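Local coordinates for protein purine nucleoside phosphorylase (PDB 6B37) that probably catalyses the reversible phosphorolysis of purine nucleosides such as inosine and guanosine, releasing the free base and a ribose 1-phosphate, at residues Ala195-Pro200 with Val219-Val224. Residues are numbered along the deposited sequence; the frame is centred on the assembly and turned at random.
Sequences AFNGGP and VGMSTV. With CGD (1,3-benzothiazol-2-ol), chain H.
Gly220 ties the two parallel strand ends together with both its backbone polar atoms. Its N donates to Ala195 O (3.0 Å), almost straight at 166°, and its O accepts from Asn197 N (2.9 Å) on a more bent path. Met221 CA adds a CA-H...O contact to Asn197 O at 3.2 Å. Beyond Asn197 and Met221 the chains part, and one water donates to both Gly198 O and Met221 O, giving each carbonyl a partner and bridging the gap. The strands belong to a beta-alpha-beta unit, 189-196 and 218-220 joined through helix 205-213, in the phosphorylase-superfamily fold, and their C-terminal ends reach the bound 1,3-benzothiazol-2-ol. There Asn197, with CG anti to the backbone N (chi1 167°), gives ND2 to the ligand O (3.1 Å, 157°) and also to Thr201 O. Its OD1 accepts from Gly199 N in an Asx turn, the donor standing above the amide plane; the two ND2 bonds, with this turn bond, set which end of the amide faces the ligand. Met221 runs extended beside Asn197, its CG 3.4 Å from the ligand O, and its CE lies 3.3 Å from Pro200 O, a buried carbonyl with no hydrogen-bond partner in the model. Phe161 of a second subunit packs on Met221. On the sheet face opposite Ala195 and Val219, the Phe196 ring turns its edge to Met221 O, while Val224 CB approaches Phe196 CD2 obliquely at 3.9 Å.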
loop_
_atom_site.group_PDB
_atom_site.type_symbol
_atom_site.label_atom_id
_atom_site.label_comp_id
_atom_site.label_asym_id
_atom_site.label_seq_id
_atom_site.Cartn_x
_atom_site.Cartn_y
_atom_site.Cartn_z
ATOM N N ALA A 195 9.739 2.065 -11.208
ATOM C CA ALA A 195 8.567 1.820 -10.372
ATOM C C ALA A 195 8.776 0.553 -9.552
ATOM O O ALA A 195 9.077 -0.501 -10.108
ATOM C CB ALA A 195 7.325 1.656 -11.245
ATOM N N PHE A 196 8.599 0.643 -8.232
ATOM C CA PHE A 196 8.685 -0.513 -7.328
ATOM C C PHE A 196 7.302 -1.159 -7.186
ATOM O O PHE A 196 6.398 -0.558 -6.581
ATOM C CB PHE A 196 9.227 -0.056 -5.974
ATOM C CG PHE A 196 9.362 -1.151 -4.923
ATOM C CD1 PHE A 196 9.510 -2.478 -5.265
ATOM C CD2 PHE A 196 9.419 -0.801 -3.551
ATOM C CE1 PHE A 196 9.634 -3.487 -4.285
ATOM C CE2 PHE A 196 9.557 -1.787 -2.585
ATOM C CZ PHE A 196 9.683 -3.137 -2.942
ATOM N N ASN A 197 7.125 -2.316 -7.838
ATOM C CA ASN A 197 5.985 -3.231 -7.674
ATOM C C ASN A 197 6.321 -4.203 -6.551
ATOM O O ASN A 197 7.261 -4.998 -6.675
ATOM C CB ASN A 197 5.753 -3.968 -9.005
ATOM C CG ASN A 197 4.814 -5.173 -8.888
ATOM O OD1 ASN A 197 3.933 -5.214 -8.023
ATOM N ND2 ASN A 197 4.987 -6.155 -9.784
ATOM N N GLY A 198 5.564 -4.168 -5.449
ATOM C CA GLY A 198 5.886 -5.066 -4.345
ATOM C C GLY A 198 5.949 -6.540 -4.711
ATOM O O GLY A 198 6.770 -7.293 -4.153
ATOM N N GLY A 199 5.120 -6.989 -5.657
ATOM C CA GLY A 199 5.197 -8.367 -6.156
ATOM C C GLY A 199 4.477 -9.371 -5.250
ATOM O O GLY A 199 3.839 -8.990 -4.237
ATOM N N PRO A 200 4.545 -10.679 -5.553
ATOM C CA PRO A 200 5.405 -11.354 -6.552
ATOM C C PRO A 200 4.762 -11.565 -7.919
ATOM O O PRO A 200 5.408 -12.172 -8.789
ATOM C CB PRO A 200 5.690 -12.696 -5.864
ATOM C CG PRO A 200 4.382 -13.016 -5.174
ATOM C CD PRO A 200 3.927 -11.665 -4.645
ATOM N N VAL A 219 9.767 -1.225 -14.473
ATOM C CA VAL A 219 9.083 -1.743 -13.277
ATOM C C VAL A 219 9.804 -2.993 -12.761
ATOM O O VAL A 219 10.117 -3.913 -13.531
ATOM C CB VAL A 219 7.575 -2.015 -13.549
ATOM C CG1 VAL A 219 7.326 -2.960 -14.722
ATOM C CG2 VAL A 219 6.865 -2.492 -12.284
ATOM N N GLY A 220 10.034 -3.046 -11.439
ATOM C CA GLY A 220 10.685 -4.199 -10.824
ATOM C C GLY A 220 10.230 -4.433 -9.392
ATOM O O GLY A 220 9.527 -3.597 -8.813
ATOM N N MET A 221 10.685 -5.549 -8.797
ATOM C CA MET A 221 10.249 -5.957 -7.453
ATOM C C MET A 221 11.340 -5.866 -6.390
ATOM O O MET A 221 11.199 -6.478 -5.317
ATOM C CB MET A 221 9.719 -7.405 -7.439
ATOM C CG MET A 221 8.615 -7.728 -8.385
ATOM S SD MET A 221 8.298 -9.541 -8.425
ATOM C CE MET A 221 7.239 -9.592 -9.871
ATOM N N SER A 222 12.441 -5.164 -6.654
ATOM C CA SER A 222 13.559 -5.115 -5.714
ATOM C C SER A 222 14.089 -3.676 -5.650
ATOM O O SER A 222 13.437 -2.726 -6.085
ATOM C CB SER A 222 14.661 -6.089 -6.138
ATOM O OG SER A 222 15.327 -5.604 -7.304
ATOM N N THR A 223 15.296 -3.537 -5.091
ATOM C CA THR A 223 16.201 -2.396 -5.254
ATOM C C THR A 223 15.799 -1.170 -4.410
ATOM O O THR A 223 16.622 -0.670 -3.613
ATOM C CB THR A 223 16.360 -2.062 -6.745
ATOM O OG1 THR A 223 16.961 -3.194 -7.393
ATOM C CG2 THR A 223 17.306 -0.865 -6.952
ATOM N N VAL A 224 14.562 -0.666 -4.530
ATOM C CA VAL A 224 14.178 0.550 -3.782
ATOM C C VAL A 224 14.358 0.411 -2.272
ATOM O O VAL A 224 14.818 1.389 -1.634
ATOM C CB VAL A 224 12.764 0.993 -4.208
ATOM C CG1 VAL A 224 12.152 2.082 -3.312
ATOM C CG2 VAL A 224 12.813 1.525 -5.664
HETATM C C4 CGD H . 11.018 -8.776 -15.627
HETATM C C5 CGD H . 11.135 -8.625 -14.438
HETATM C C6 CGD H . 10.186 -7.977 -13.512
HETATM C C3 CGD H . 10.201 -8.478 -16.241
HETATM C C2 CGD H . 9.217 -7.926 -15.877
HETATM C C1 CGD H . 8.919 -7.506 -14.497
HETATM O O CGD H . 7.664 -6.251 -11.246
HETATM C C CGD H . 8.415 -6.838 -12.245
HETATM S S CGD H . 9.897 -7.562 -12.011
HETATM N N CGD H . 7.835 -6.812 -13.641
HETATM O O HOH W 1 9.354 -7.168 -3.136
#